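Spermidine synthase (Corynebacterium glutamicum ATCC 13032, PDB 3GJY) probably transfers an aminopropyl group from decarboxylated S-adenosylmethionine to putrescine, giving spermidine, with a Rossmann-like domain of the AdoMet methyltransferase type. Local coordinates at residues Glu69-Ile74 with Ala100-Arg105; Ala84-Ser89 with Arg160-Arg165; Arg92-Gly97 with Glu153-Ala158; Tyr106-Tyr111 with Pro139-Arg144. One frame throughout, in Å; residues are numbered along the deposited sequence. Where two conformers were deposited one is given.

Contact 1: residues Glu69-Ile74 with Ala100-Arg105; sequences EYMRWI and ACTMAR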
loop_
_atom_site.group_PDB
_atom_site.type_symbol
_atom_site.label_atom_id
_atom_site.label_comp_id
_atom_site.label_asym_id
_atom_site.label_seq_id
_atom_site.Cartn_x
_atom_site.Cartn_y
_atom_site.Cartn_z
ATOM N N GLU A 69 2.427 -10.885 -4.088
ATOM C CA GLU A 69 2.845 -11.174 -2.712
ATOM C C GLU A 69 2.713 -9.975 -1.798
ATOM O O GLU A 69 2.199 -10.077 -0.687
ATOM C CB GLU A 69 4.293 -11.707 -2.663
ATOM C CG GLU A 69 4.500 -12.988 -3.520
ATOM C CD GLU A 69 3.783 -14.206 -2.977
ATOM O OE1 GLU A 69 3.492 -14.257 -1.768
ATOM O OE2 GLU A 69 3.499 -15.135 -3.770
ATOM N N TYR A 70 3.170 -8.817 -2.255
ATOM C CA TYR A 70 3.152 -7.668 -1.350
ATOM C C TYR A 70 1.718 -7.286 -0.985
ATOM O O TYR A 70 1.496 -6.721 0.077
ATOM C CB TYR A 70 3.887 -6.445 -1.938
ATOM C CG TYR A 70 3.069 -5.623 -2.921
ATOM C CD1 TYR A 70 2.196 -4.605 -2.474
ATOM C CD2 TYR A 70 3.200 -5.813 -4.296
ATOM C CE1 TYR A 70 1.445 -3.845 -3.361
ATOM C CE2 TYR A 70 2.471 -5.037 -5.201
ATOM C CZ TYR A 70 1.584 -4.074 -4.729
ATOM O OH TYR A 70 0.869 -3.306 -5.610
HETATM N N MSE A 71 0.752 -7.553 -1.869
HETATM C CA MSE A 71 -0.678 -7.280 -1.530
HETATM C C MSE A 71 -1.162 -8.209 -0.445
HETATM O O MSE A 71 -1.871 -7.782 0.482
HETATM C CB MSE A 71 -1.565 -7.419 -2.776
HETATM C CG MSE A 71 -1.352 -6.365 -3.843
HETATM SE SE MSE A 71 -2.735 -6.474 -5.176
HETATM C CE MSE A 71 -1.977 -5.200 -6.395
ATOM N N ARG A 72 -0.715 -9.477 -0.519
ATOM C CA ARG A 72 -1.019 -10.415 0.559
ATOM C C ARG A 72 -0.423 -9.922 1.884
ATOM O O ARG A 72 -1.054 -10.095 2.957
ATOM C CB ARG A 72 -0.446 -11.794 0.231
ATOM C CG ARG A 72 -1.068 -12.387 -1.017
ATOM C CD ARG A 72 -0.376 -13.697 -1.385
ATOM N NE ARG A 72 -0.662 -14.768 -0.447
ATOM C CZ ARG A 72 -1.667 -15.633 -0.589
ATOM N NH1 ARG A 72 -2.513 -15.557 -1.620
ATOM N NH2 ARG A 72 -1.838 -16.576 0.315
ATOM N N TRP A 73 0.786 -9.357 1.820
ATOM C CA TRP A 73 1.453 -8.883 3.047
ATOM C C TRP A 73 0.737 -7.685 3.651
ATOM O O TRP A 73 0.538 -7.618 4.872
ATOM C CB TRP A 73 2.929 -8.571 2.788
ATOM C CG TRP A 73 3.676 -9.744 2.207
ATOM C CD1 TRP A 73 3.301 -11.062 2.210
ATOM C CD2 TRP A 73 4.930 -9.681 1.560
ATOM N NE1 TRP A 73 4.237 -11.831 1.555
ATOM C CE2 TRP A 73 5.264 -11.009 1.163
ATOM C CE3 TRP A 73 5.825 -8.639 1.279
ATOM C CZ2 TRP A 73 6.447 -11.308 0.470
ATOM C CZ3 TRP A 73 7.033 -8.957 0.592
ATOM C CH2 TRP A 73 7.314 -10.274 0.208
ATOM N N ILE A 74 0.340 -6.736 2.791
ATOM C CA ILE A 74 -0.484 -5.602 3.266
ATOM C C ILE A 74 -1.793 -6.144 3.893
ATOM O O ILE A 74 -2.199 -5.701 4.978
ATOM C CB ILE A 74 -0.789 -4.603 2.145
ATOM C CG1 ILE A 74 0.516 -3.908 1.736
ATOM C CG2 ILE A 74 -1.831 -3.586 2.598
ATOM C CD1 ILE A 74 0.377 -3.101 0.439
ATOM N N ALA A 100 -5.312 -1.123 -10.282
ATOM C CA ALA A 100 -6.619 -1.600 -10.561
ATOM C C ALA A 100 -7.647 -1.442 -9.433
ATOM O O ALA A 100 -8.680 -2.080 -9.514
ATOM C CB ALA A 100 -6.543 -3.107 -11.004
ATOM N N CYS A 101 -7.345 -0.677 -8.369
ATOM C CA CYS A 101 -8.188 -0.668 -7.160
ATOM C C CYS A 101 -8.337 -2.026 -6.480
ATOM O O CYS A 101 -9.298 -2.248 -5.747
ATOM C CB CYS A 101 -9.584 -0.107 -7.468
ATOM S SG CYS A 101 -9.602 1.603 -8.040
ATOM N N THR A 102 -7.386 -2.930 -6.718
ATOM C CA THR A 102 -7.518 -4.288 -6.207
ATOM C C THR A 102 -7.430 -4.376 -4.683
ATOM O O THR A 102 -8.206 -5.131 -4.063
ATOM C CB THR A 102 -6.496 -5.169 -6.894
ATOM O OG1 THR A 102 -6.741 -5.089 -8.318
ATOM C CG2 THR A 102 -6.512 -6.643 -6.366
HETATM N N MSE A 103 -6.501 -3.652 -4.055
HETATM C CA MSE A 103 -6.442 -3.640 -2.599
HETATM C C MSE A 103 -7.748 -3.072 -1.986
HETATM O O MSE A 103 -8.264 -3.576 -0.992
HETATM C CB MSE A 103 -5.229 -2.803 -2.159
HETATM C CG MSE A 103 -4.731 -3.081 -0.775
HETATM SE SE MSE A 103 -3.513 -4.656 -0.574
HETATM C CE MSE A 103 -4.862 -6.070 -0.271
ATOM N N ALA A 104 -8.263 -1.986 -2.576
ATOM C CA ALA A 104 -9.533 -1.396 -2.136
ATOM C C ALA A 104 -10.682 -2.409 -2.218
ATOM O O ALA A 104 -11.511 -2.543 -1.297
ATOM C CB ALA A 104 -9.850 -0.097 -2.917
ATOM N N ARG A 105 -10.723 -3.111 -3.349
ATOM C CA ARG A 105 -11.715 -4.169 -3.601
ATOM C C ARG A 105 -11.612 -5.293 -2.550
ATOM O O ARG A 105 -12.623 -5.834 -2.068
ATOM C CB ARG A 105 -11.464 -4.689 -5.020
ATOM C CG ARG A 105 -12.265 -5.930 -5.459
ATOM C CD ARG A 105 -11.890 -6.222 -6.905
ATOM N NE ARG A 105 -12.465 -7.453 -7.454
ATOM C CZ ARG A 105 -11.804 -8.593 -7.617
ATOM N NH1 ARG A 105 -10.548 -8.736 -7.186
ATOM N NH2 ARG A 105 -12.416 -9.583 -8.238
#
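Met-71 and Met-103, both selenomethionines, meet between helix 69-85 and the first turn of helix 102-110. Apolar contacts dominate. In the conformer described, the chain of Met-103 leaves with CG anti to the backbone N (chi1 -159°) and then folds at its next two torsions, which brings SE against Ile-74 CG2 at 3.7 Å and Met-71 CB at 4.0 Å. Met-71 is extended beyond CG, and its SE reaches Thr-102 CG2 at 4.0 Å, the two side chains crossing nearly at a right angle. Met-71 O is approached by Met-103 CE (3.5 Å) and SE (3.7 Å), without a hydrogen bond. Thr-102 turns only its methyl to the contact; its OG1 is bonded to Ser-56 OG of strand 53-59. Ile-74 also packs on Ile-241 of strand 238-245. The two helices belong to the Rossmann-like domain and flank its central sheet. With no hydrogen bond between these segments, their fit rests largely on dispersion contacts of polarisable selenium and methyl groups.

Contact 2: residues Ala84-Ser89 with Arg160-Arg165; sequences AHQDAS and RDVIIR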
loop_
_atom_site.group_PDB
_atom_site.type_symbol
_atom_site.label_atom_id
_atom_site.label_comp_id
_atom_site.label_asym_id
_atom_site.label_seq_id
_atom_site.Cartn_x
_atom_site.Cartn_y
_atom_site.Cartn_z
ATOM N N ALA A 84 -7.558 -5.959 15.724
ATOM C CA ALA A 84 -7.205 -5.732 17.124
ATOM C C ALA A 84 -7.609 -4.373 17.663
ATOM O O ALA A 84 -7.903 -4.269 18.861
ATOM C CB ALA A 84 -5.721 -5.924 17.305
ATOM N N HIS A 85 -7.603 -3.342 16.811
ATOM C CA HIS A 85 -7.646 -1.969 17.331
ATOM C C HIS A 85 -8.751 -1.073 16.839
ATOM O O HIS A 85 -8.968 -0.024 17.442
ATOM C CB HIS A 85 -6.328 -1.269 17.028
ATOM C CG HIS A 85 -5.141 -1.982 17.576
ATOM N ND1 HIS A 85 -4.997 -2.274 18.920
ATOM C CD2 HIS A 85 -4.041 -2.474 16.958
ATOM C CE1 HIS A 85 -3.840 -2.890 19.106
ATOM N NE2 HIS A 85 -3.240 -3.027 17.935
ATOM N N GLN A 86 -9.412 -1.428 15.739
ATOM C CA GLN A 86 -10.341 -0.486 15.116
ATOM C C GLN A 86 -11.724 -1.077 14.947
ATOM O O GLN A 86 -11.933 -2.272 15.134
ATOM C CB GLN A 86 -9.774 0.007 13.754
ATOM C CG GLN A 86 -8.471 0.798 13.974
ATOM C CD GLN A 86 -7.841 1.230 12.688
ATOM O OE1 GLN A 86 -7.706 0.427 11.770
ATOM N NE2 GLN A 86 -7.422 2.481 12.623
ATOM N N ASP A 87 -12.673 -0.222 14.619
ATOM C CA ASP A 87 -14.066 -0.616 14.459
ATOM C C ASP A 87 -14.345 -0.769 12.963
ATOM O O ASP A 87 -14.477 0.213 12.213
ATOM C CB ASP A 87 -14.955 0.459 15.098
ATOM C CG ASP A 87 -16.433 0.115 15.046
ATOM O OD1 ASP A 87 -16.810 -0.834 14.303
ATOM O OD2 ASP A 87 -17.208 0.816 15.741
ATOM N N ALA A 88 -14.416 -2.024 12.511
ATOM C CA ALA A 88 -14.623 -2.321 11.102
ATOM C C ALA A 88 -15.914 -1.759 10.542
ATOM O O ALA A 88 -16.013 -1.531 9.327
ATOM C CB ALA A 88 -14.567 -3.850 10.872
ATOM N N SER A 89 -16.926 -1.594 11.405
ATOM C CA SER A 89 -18.231 -1.145 10.915
ATOM C C SER A 89 -18.221 0.316 10.476
ATOM O O SER A 89 -19.167 0.782 9.819
ATOM C CB SER A 89 -19.330 -1.391 11.969
ATOM O OG SER A 89 -19.168 -0.518 13.037
ATOM N N ARG A 160 -9.628 9.774 8.387
ATOM C CA ARG A 160 -9.506 8.370 7.883
ATOM C C ARG A 160 -8.862 7.501 8.954
ATOM O O ARG A 160 -8.146 8.028 9.806
ATOM C CB ARG A 160 -8.699 8.326 6.557
ATOM C CG ARG A 160 -7.327 8.993 6.665
ATOM C CD ARG A 160 -7.004 9.869 5.475
ATOM N NE ARG A 160 -7.845 11.034 5.352
ATOM C CZ ARG A 160 -8.538 11.430 4.270
ATOM N NH1 ARG A 160 -9.195 12.564 4.349
ATOM N NH2 ARG A 160 -8.633 10.729 3.146
ATOM N N ASP A 161 -9.052 6.178 8.867
ATOM C CA ASP A 161 -8.530 5.271 9.893
ATOM C C ASP A 161 -7.281 4.565 9.474
ATOM O O ASP A 161 -6.468 4.193 10.329
ATOM C CB ASP A 161 -9.605 4.246 10.231
ATOM C CG ASP A 161 -10.854 4.931 10.690
ATOM O OD1 ASP A 161 -10.836 5.578 11.757
ATOM O OD2 ASP A 161 -11.853 4.894 9.973
ATOM N N VAL A 162 -7.115 4.385 8.155
ATOM C CA VAL A 162 -5.973 3.673 7.597
ATOM C C VAL A 162 -5.597 4.392 6.323
ATOM O O VAL A 162 -6.471 4.740 5.549
ATOM C CB VAL A 162 -6.340 2.176 7.252
ATOM C CG1 VAL A 162 -5.125 1.473 6.708
ATOM C CG2 VAL A 162 -6.921 1.431 8.469
ATOM N N ILE A 163 -4.300 4.545 6.094
ATOM C CA ILE A 163 -3.775 4.996 4.803
ATOM C C ILE A 163 -2.855 3.897 4.270
ATOM O O ILE A 163 -1.959 3.458 4.972
ATOM C CB ILE A 163 -2.957 6.309 4.968
ATOM C CG1 ILE A 163 -3.862 7.471 5.408
ATOM C CG2 ILE A 163 -2.168 6.689 3.702
ATOM C CD1 ILE A 163 -3.086 8.637 6.016
ATOM N N ILE A 164 -3.093 3.473 3.026
ATOM C CA ILE A 164 -2.251 2.525 2.308
ATOM C C ILE A 164 -1.605 3.290 1.154
ATOM O O ILE A 164 -2.309 3.808 0.292
ATOM C CB ILE A 164 -3.064 1.315 1.783
ATOM C CG1 ILE A 164 -3.773 0.610 2.973
ATOM C CG2 ILE A 164 -2.135 0.353 1.018
ATOM C CD1 ILE A 164 -4.634 -0.541 2.638
ATOM N N ARG A 165 -0.275 3.359 1.147
ATOM C CA ARG A 165 0.456 4.012 0.056
ATOM C C ARG A 165 0.987 2.930 -0.877
ATOM O O ARG A 165 1.782 2.057 -0.463
ATOM C CB ARG A 165 1.658 4.824 0.552
ATOM C CG ARG A 165 2.186 5.737 -0.517
ATOM C CD ARG A 165 3.631 6.160 -0.249
ATOM N NE ARG A 165 4.541 5.038 -0.396
ATOM C CZ ARG A 165 5.768 5.025 0.123
ATOM N NH1 ARG A 165 6.221 6.047 0.830
ATOM N NH2 ARG A 165 6.526 3.953 -0.044
#
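Gln-86 NE2 donates to the backbone carbonyl Asp-161 O at 3.0 Å, a moderately bent bond with 156° at the hydrogen. The acceptor lies in the plane of the amide, but the donor stands above the carbonyl plane, 44° out of it. Gln-86 CG sits beside its own backbone N (chi1 -64°) and the chain is extended from there, carrying the amide from the end of helix 69-85 to Asp-161 and Val-162 of strand 160-165. There NE2 also touches Asp-161 CB, 3.7 Å away, while on the other branch OE1 rests against the methyl Val-162 CG2 at 3.5 Å. The Asp-161 carboxylate, turned nearly perpendicular to the amide, forms a salt bridge with Arg-92. Beyond the glutamine, Asp-87 OD1 accepts from Ser-89 OG and N, an Asx turn. A single amide N-H thus ties the residue after the helix to an inner strand of the Rossmann-like sheet, at the cost of a buried Gln-86 OE1 that has no hydrogen-bond partner.

Contact 3: residues Arg92-Gly97 with Glu153-Ala158; sequences RITHLG and ESFTPA
Arg-92 and Ala-158 meet at one end of this contact, Phe-155 and two strand side chains at the other. The Arg-92 guanidinium presents an edge to the backbone carbonyl of Ala-158: NH1 donates to Ala-158 O at 3.1 Å, the hydrogen angle being 145°, with the oxygen 21° out of the guanidinium plane. A water spans the same pair, accepting from Arg-92 NH2 at 3.0 Å and donating to Ala-158 O at 3.2 Å. A bend at chi3 (-61°) turns the guanidinium over to the loop; Asp-161 of the next strand is its stronger partner. Strand 92-96, first in chain order and central in the Rossmann-like sheet, lies next to strand 160-165, so the loop 154-158, which leads into that neighbouring strand, passes over side chains that alternate along 92-96: Arg-92, Thr-94 and Leu-96. Phe-155 and Thr-94 extend from opposite directions, and Phe-155 CZ lies 4.1 Å from Thr-94 CG2 and 4.3 Å from Leu-96 CD2, both methyls approaching the ring obliquely. Thr-94 holds CG2 anti to its backbone nitrogen, which puts this methyl against Phe-155 CZ, while OG1 accepts from Arg-160 NH2. Arg-160 and Ile-163 of the adjacent strand also pack on Phe-155.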
loop_
_atom_site.group_PDB
_atom_site.type_symbol
_atom_site.label_atom_id
_atom_site.label_comp_id
_atom_site.label_asym_id
_atom_site.label_seq_id
_atom_site.Cartn_x
_atom_site.Cartn_y
_atom_site.Cartn_z
ATOM N N ARG A 92 -12.606 3.701 7.528
ATOM C CA ARG A 92 -12.322 4.581 6.373
ATOM C C ARG A 92 -10.880 4.306 5.981
ATOM O O ARG A 92 -9.951 4.588 6.745
ATOM C CB ARG A 92 -12.490 6.061 6.726
ATOM C CG ARG A 92 -13.853 6.398 7.233
ATOM C CD ARG A 92 -13.843 7.684 8.079
ATOM N NE ARG A 92 -12.990 7.520 9.249
ATOM C CZ ARG A 92 -12.674 8.500 10.096
ATOM N NH1 ARG A 92 -13.138 9.728 9.869
ATOM N NH2 ARG A 92 -11.839 8.257 11.117
ATOM N N ILE A 93 -10.682 3.731 4.787
ATOM C CA ILE A 93 -9.342 3.433 4.291
ATOM C C ILE A 93 -9.044 4.303 3.062
ATOM O O ILE A 93 -9.821 4.249 2.088
ATOM C CB ILE A 93 -9.161 1.944 3.918
ATOM C CG1 ILE A 93 -9.600 1.014 5.062
ATOM C CG2 ILE A 93 -7.680 1.701 3.464
ATOM C CD1 ILE A 93 -9.485 -0.455 4.711
ATOM N N THR A 94 -7.945 5.069 3.108
ATOM C CA THR A 94 -7.482 5.846 1.951
ATOM C C THR A 94 -6.342 5.128 1.296
ATOM O O THR A 94 -5.361 4.760 1.986
ATOM C CB THR A 94 -7.002 7.256 2.401
ATOM O OG1 THR A 94 -8.141 7.942 2.881
ATOM C CG2 THR A 94 -6.348 8.066 1.254
ATOM N N HIS A 95 -6.470 4.930 -0.018
ATOM C CA HIS A 95 -5.461 4.272 -0.829
ATOM C C HIS A 95 -4.796 5.317 -1.692
ATOM O O HIS A 95 -5.442 5.880 -2.600
ATOM C CB HIS A 95 -6.116 3.194 -1.718
ATOM C CG HIS A 95 -6.827 2.146 -0.950
ATOM N ND1 HIS A 95 -6.313 0.877 -0.769
ATOM C CD2 HIS A 95 -8.046 2.162 -0.349
ATOM C CE1 HIS A 95 -7.182 0.165 -0.070
ATOM N NE2 HIS A 95 -8.235 0.923 0.214
ATOM N N LEU A 96 -3.551 5.630 -1.350
ATOM C CA LEU A 96 -2.783 6.594 -2.169
ATOM C C LEU A 96 -2.078 5.790 -3.260
ATOM O O LEU A 96 -1.046 5.127 -3.025
ATOM C CB LEU A 96 -1.791 7.387 -1.300
ATOM C CG LEU A 96 -2.425 8.234 -0.199
ATOM C CD1 LEU A 96 -1.350 8.840 0.682
ATOM C CD2 LEU A 96 -3.421 9.298 -0.717
ATOM N N GLY A 97 -2.682 5.765 -4.439
ATOM C CA GLY A 97 -2.309 4.770 -5.475
ATOM C C GLY A 97 -2.915 3.402 -5.242
ATOM O O GLY A 97 -3.328 3.059 -4.136
ATOM N N GLU A 153 -1.814 16.480 1.462
ATOM C CA GLU A 153 -1.618 17.804 2.066
ATOM C C GLU A 153 -2.920 18.424 2.526
ATOM O O GLU A 153 -2.905 19.266 3.456
ATOM C CB GLU A 153 -0.967 18.753 1.064
ATOM C CG GLU A 153 0.459 18.351 0.755
ATOM C CD GLU A 153 1.199 19.295 -0.162
ATOM O OE1 GLU A 153 0.673 20.402 -0.428
ATOM O OE2 GLU A 153 2.303 18.931 -0.613
ATOM N N SER A 154 -4.040 18.043 1.892
ATOM C CA SER A 154 -5.323 18.598 2.314
ATOM C C SER A 154 -6.090 17.773 3.344
ATOM O O SER A 154 -7.178 18.167 3.760
ATOM C CB SER A 154 -6.208 18.930 1.105
ATOM O OG SER A 154 -5.831 20.188 0.573
ATOM N N PHE A 155 -5.511 16.641 3.807
ATOM C CA PHE A 155 -6.189 15.857 4.836
ATOM C C PHE A 155 -6.538 16.765 6.019
ATOM O O PHE A 155 -5.678 17.509 6.521
ATOM C CB PHE A 155 -5.271 14.753 5.397
ATOM C CG PHE A 155 -5.011 13.565 4.484
ATOM C CD1 PHE A 155 -5.870 13.203 3.448
ATOM C CD2 PHE A 155 -3.891 12.784 4.737
ATOM C CE1 PHE A 155 -5.586 12.072 2.651
ATOM C CE2 PHE A 155 -3.607 11.665 3.964
ATOM C CZ PHE A 155 -4.448 11.314 2.919
ATOM N N THR A 156 -7.766 16.641 6.505
ATOM C CA THR A 156 -8.156 17.284 7.767
ATOM C C THR A 156 -8.017 16.264 8.932
ATOM O O THR A 156 -7.865 15.043 8.721
ATOM C CB THR A 156 -9.598 17.803 7.686
ATOM O OG1 THR A 156 -10.473 16.710 7.410
ATOM C CG2 THR A 156 -9.753 18.837 6.585
ATOM N N PRO A 157 -8.044 16.742 10.176
ATOM C CA PRO A 157 -7.797 15.818 11.273
ATOM C C PRO A 157 -8.779 14.682 11.421
ATOM O O PRO A 157 -9.989 14.850 11.289
ATOM C CB PRO A 157 -7.828 16.718 12.507
ATOM C CG PRO A 157 -7.413 18.028 11.988
ATOM C CD PRO A 157 -8.100 18.143 10.652
ATOM N N ALA A 158 -8.235 13.493 11.669
ATOM C CA ALA A 158 -9.061 12.317 12.003
ATOM C C ALA A 158 -10.136 12.075 10.952
ATOM O O ALA A 158 -11.292 11.757 11.261
ATOM C CB ALA A 158 -9.676 12.482 13.395
HETATM O O HOH W 1 -12.247 9.810 13.603
#

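Contact 4: residues Tyr106-Tyr111 with Pro139-Arg144; sequences YFADVY and PRVKIR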
loop_
_atom_site.group_PDB
_atom_site.type_symbol
_atom_site.label_atom_id
_atom_site.label_comp_id
_atom_site.label_asym_id
_atom_site.label_seq_id
_atom_site.Cartn_x
_atom_site.Cartn_y
_atom_site.Cartn_z
ATOM N N TYR A 106 -10.372 -5.639 -2.196
ATOM C CA TYR A 106 -10.131 -6.659 -1.184
ATOM C C TYR A 106 -10.693 -6.234 0.177
ATOM O O TYR A 106 -11.476 -6.963 0.811
ATOM C CB TYR A 106 -8.610 -6.892 -1.094
ATOM C CG TYR A 106 -8.234 -7.856 -0.009
ATOM C CD1 TYR A 106 -8.197 -9.236 -0.251
ATOM C CD2 TYR A 106 -7.927 -7.408 1.265
ATOM C CE1 TYR A 106 -7.863 -10.133 0.757
ATOM C CE2 TYR A 106 -7.618 -8.296 2.301
ATOM C CZ TYR A 106 -7.596 -9.664 2.036
ATOM O OH TYR A 106 -7.277 -10.536 3.049
ATOM N N PHE A 107 -10.287 -5.033 0.632
ATOM C CA PHE A 107 -10.749 -4.576 1.939
ATOM C C PHE A 107 -12.241 -4.336 1.964
ATOM O O PHE A 107 -12.885 -4.513 2.999
ATOM C CB PHE A 107 -9.991 -3.332 2.427
ATOM C CG PHE A 107 -8.596 -3.641 2.883
ATOM C CD1 PHE A 107 -8.386 -4.383 4.017
ATOM C CD2 PHE A 107 -7.511 -3.285 2.108
ATOM C CE1 PHE A 107 -7.082 -4.699 4.429
ATOM C CE2 PHE A 107 -6.206 -3.623 2.496
ATOM C CZ PHE A 107 -6.001 -4.333 3.669
ATOM N N ALA A 108 -12.794 -3.904 0.835
ATOM C CA ALA A 108 -14.254 -3.695 0.771
ATOM C C ALA A 108 -15.014 -5.019 0.997
ATOM O O ALA A 108 -16.115 -5.028 1.580
ATOM C CB ALA A 108 -14.663 -3.067 -0.529
ATOM N N ASP A 109 -14.422 -6.134 0.561
ATOM C CA ASP A 109 -15.095 -7.415 0.777
ATOM C C ASP A 109 -14.875 -7.978 2.191
ATOM O O ASP A 109 -15.806 -8.499 2.827
ATOM C CB ASP A 109 -14.632 -8.446 -0.255
ATOM C CG ASP A 109 -15.528 -9.670 -0.265
ATOM O OD1 ASP A 109 -16.712 -9.522 -0.643
ATOM O OD2 ASP A 109 -15.054 -10.760 0.112
ATOM N N VAL A 110 -13.641 -7.853 2.678
ATOM C CA VAL A 110 -13.315 -8.314 4.035
ATOM C C VAL A 110 -14.107 -7.530 5.094
ATOM O O VAL A 110 -14.599 -8.118 6.075
ATOM C CB VAL A 110 -11.819 -8.191 4.304
ATOM C CG1 VAL A 110 -11.470 -8.508 5.777
ATOM C CG2 VAL A 110 -11.073 -9.153 3.379
ATOM N N TYR A 111 -14.251 -6.229 4.850
ATOM C CA TYR A 111 -14.933 -5.324 5.754
ATOM C C TYR A 111 -16.072 -4.678 4.987
ATOM O O TYR A 111 -15.910 -3.617 4.375
ATOM C CB TYR A 111 -13.936 -4.279 6.257
ATOM C CG TYR A 111 -12.745 -4.849 7.001
ATOM C CD1 TYR A 111 -12.934 -5.550 8.211
ATOM C CD2 TYR A 111 -11.448 -4.680 6.511
ATOM C CE1 TYR A 111 -11.861 -6.100 8.924
ATOM C CE2 TYR A 111 -10.336 -5.210 7.212
ATOM C CZ TYR A 111 -10.558 -5.925 8.421
ATOM O OH TYR A 111 -9.487 -6.402 9.122
ATOM N N PRO A 139 -19.935 4.290 -1.867
ATOM C CA PRO A 139 -18.644 4.647 -1.271
ATOM C C PRO A 139 -17.809 3.432 -0.819
ATOM O O PRO A 139 -16.727 3.626 -0.242
ATOM C CB PRO A 139 -19.066 5.480 -0.055
ATOM C CG PRO A 139 -20.341 4.799 0.399
ATOM C CD PRO A 139 -21.043 4.475 -0.899
ATOM N N ARG A 140 -18.254 2.205 -1.080
ATOM C CA ARG A 140 -17.444 1.026 -0.654
ATOM C C ARG A 140 -16.085 1.091 -1.317
ATOM O O ARG A 140 -15.069 0.880 -0.664
ATOM C CB ARG A 140 -18.169 -0.292 -0.934
ATOM C CG ARG A 140 -19.393 -0.446 -0.041
ATOM C CD ARG A 140 -20.081 -1.757 -0.346
ATOM N NE ARG A 140 -19.213 -2.856 0.026
ATOM C CZ ARG A 140 -19.279 -4.090 -0.479
ATOM N NH1 ARG A 140 -18.421 -5.017 -0.059
ATOM N NH2 ARG A 140 -20.191 -4.412 -1.409
ATOM N N VAL A 141 -16.077 1.355 -2.616
ATOM C CA VAL A 141 -14.860 1.785 -3.330
ATOM C C VAL A 141 -15.223 3.043 -4.099
ATOM O O VAL A 141 -16.136 3.023 -4.912
ATOM C CB VAL A 141 -14.267 0.715 -4.290
ATOM C CG1 VAL A 141 -13.066 1.326 -5.085
ATOM C CG2 VAL A 141 -13.792 -0.511 -3.474
ATOM N N LYS A 142 -14.535 4.138 -3.786
ATOM C CA LYS A 142 -14.733 5.456 -4.429
ATOM C C LYS A 142 -13.420 5.901 -5.011
ATOM O O LYS A 142 -12.406 5.810 -4.308
ATOM C CB LYS A 142 -15.228 6.475 -3.409
ATOM C CG LYS A 142 -15.495 7.897 -3.936
ATOM C CD LYS A 142 -16.019 8.746 -2.716
ATOM C CE LYS A 142 -16.448 10.141 -3.086
ATOM N NZ LYS A 142 -16.943 10.876 -1.860
ATOM N N ILE A 143 -13.399 6.303 -6.274
ATOM C CA ILE A 143 -12.132 6.714 -6.934
ATOM C C ILE A 143 -12.099 8.223 -7.083
ATOM O O ILE A 143 -13.069 8.830 -7.567
ATOM C CB ILE A 143 -11.951 6.038 -8.318
ATOM C CG1 ILE A 143 -12.128 4.498 -8.200
ATOM C CG2 ILE A 143 -10.621 6.435 -8.936
ATOM C CD1 ILE A 143 -12.330 3.809 -9.524
ATOM N N ARG A 144 -11.007 8.826 -6.631
ATOM C CA ARG A 144 -10.760 10.247 -6.866
ATOM C C ARG A 144 -9.567 10.333 -7.807
ATOM O O ARG A 144 -8.493 9.808 -7.474
ATOM C CB ARG A 144 -10.460 10.943 -5.522
ATOM C CG ARG A 144 -10.161 12.394 -5.652
ATOM C CD ARG A 144 -9.990 13.057 -4.311
ATOM N NE ARG A 144 -9.538 14.418 -4.525
ATOM C CZ ARG A 144 -9.425 15.306 -3.542
ATOM N NH1 ARG A 144 -9.746 14.957 -2.313
ATOM N NH2 ARG A 144 -8.993 16.517 -3.815
HETATM O O HOH W 2 -17.076 -2.130 1.843
HETATM O O HOH W 3 -17.451 -7.228 -1.864
#
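Arg-140 NH1 donates to Ala-108 O at 2.8 Å, the one direct hydrogen bond between the two segments, from the residue just before strand 141-145 to helix 102-110. The carbonyl oxygen lies at the guanidinium edge and in its plane, yet the arginine comes from above the carbonyl plane, 63° out of it. A bend at chi3 (66°) in an otherwise extended chain turns the NH1 edge to the Ala-108 carbonyl. Two waters widen the polar link: one accepts from Arg-140 NE at 2.9 Å and also lies near Ala-108 O, the other accepts from Arg-140 NH1 and donates to Asp-109 OD1 at 2.7 Å. The Asp-109 carboxylate also receives Gln-64 NE2 at OD2. The apolar share is Ala-108 CB against Val-141 CG2 at 4.0 Å. Here the helix packs on the outermost strand of the parallel part of the Rossmann-like sheet. Arg-140 and Asp-109 are not in direct contact (NH1 to OD1 4.9 Å); a water joins them, which probably softens their attraction.

Contact 1 lies deepest, its centre about 7 Å from the centre of the chain, whereas those of contacts 2, 3 and 4 lie 13 to 14 Å out. Contacts 1 and 3 are buried, contacts 2 and 4 partly so. Contacts 1 and 2 share helix 69-85, contacts 1 and 4 share helix 102-110, and contacts 2 and 3 reach the neighbouring strands 160-165 and 92-96. Chemistry follows place: contact 1 has no hydrogen bond between its segments, while contacts 2, 3 and 4 each use one side-chain donor on a backbone carbonyl; contact 3 adds an apolar ring contact. Ile-164 CD1 packs against Ile-74, Met-103 and Phe-107, joining contacts 1, 2 and 4 in the core.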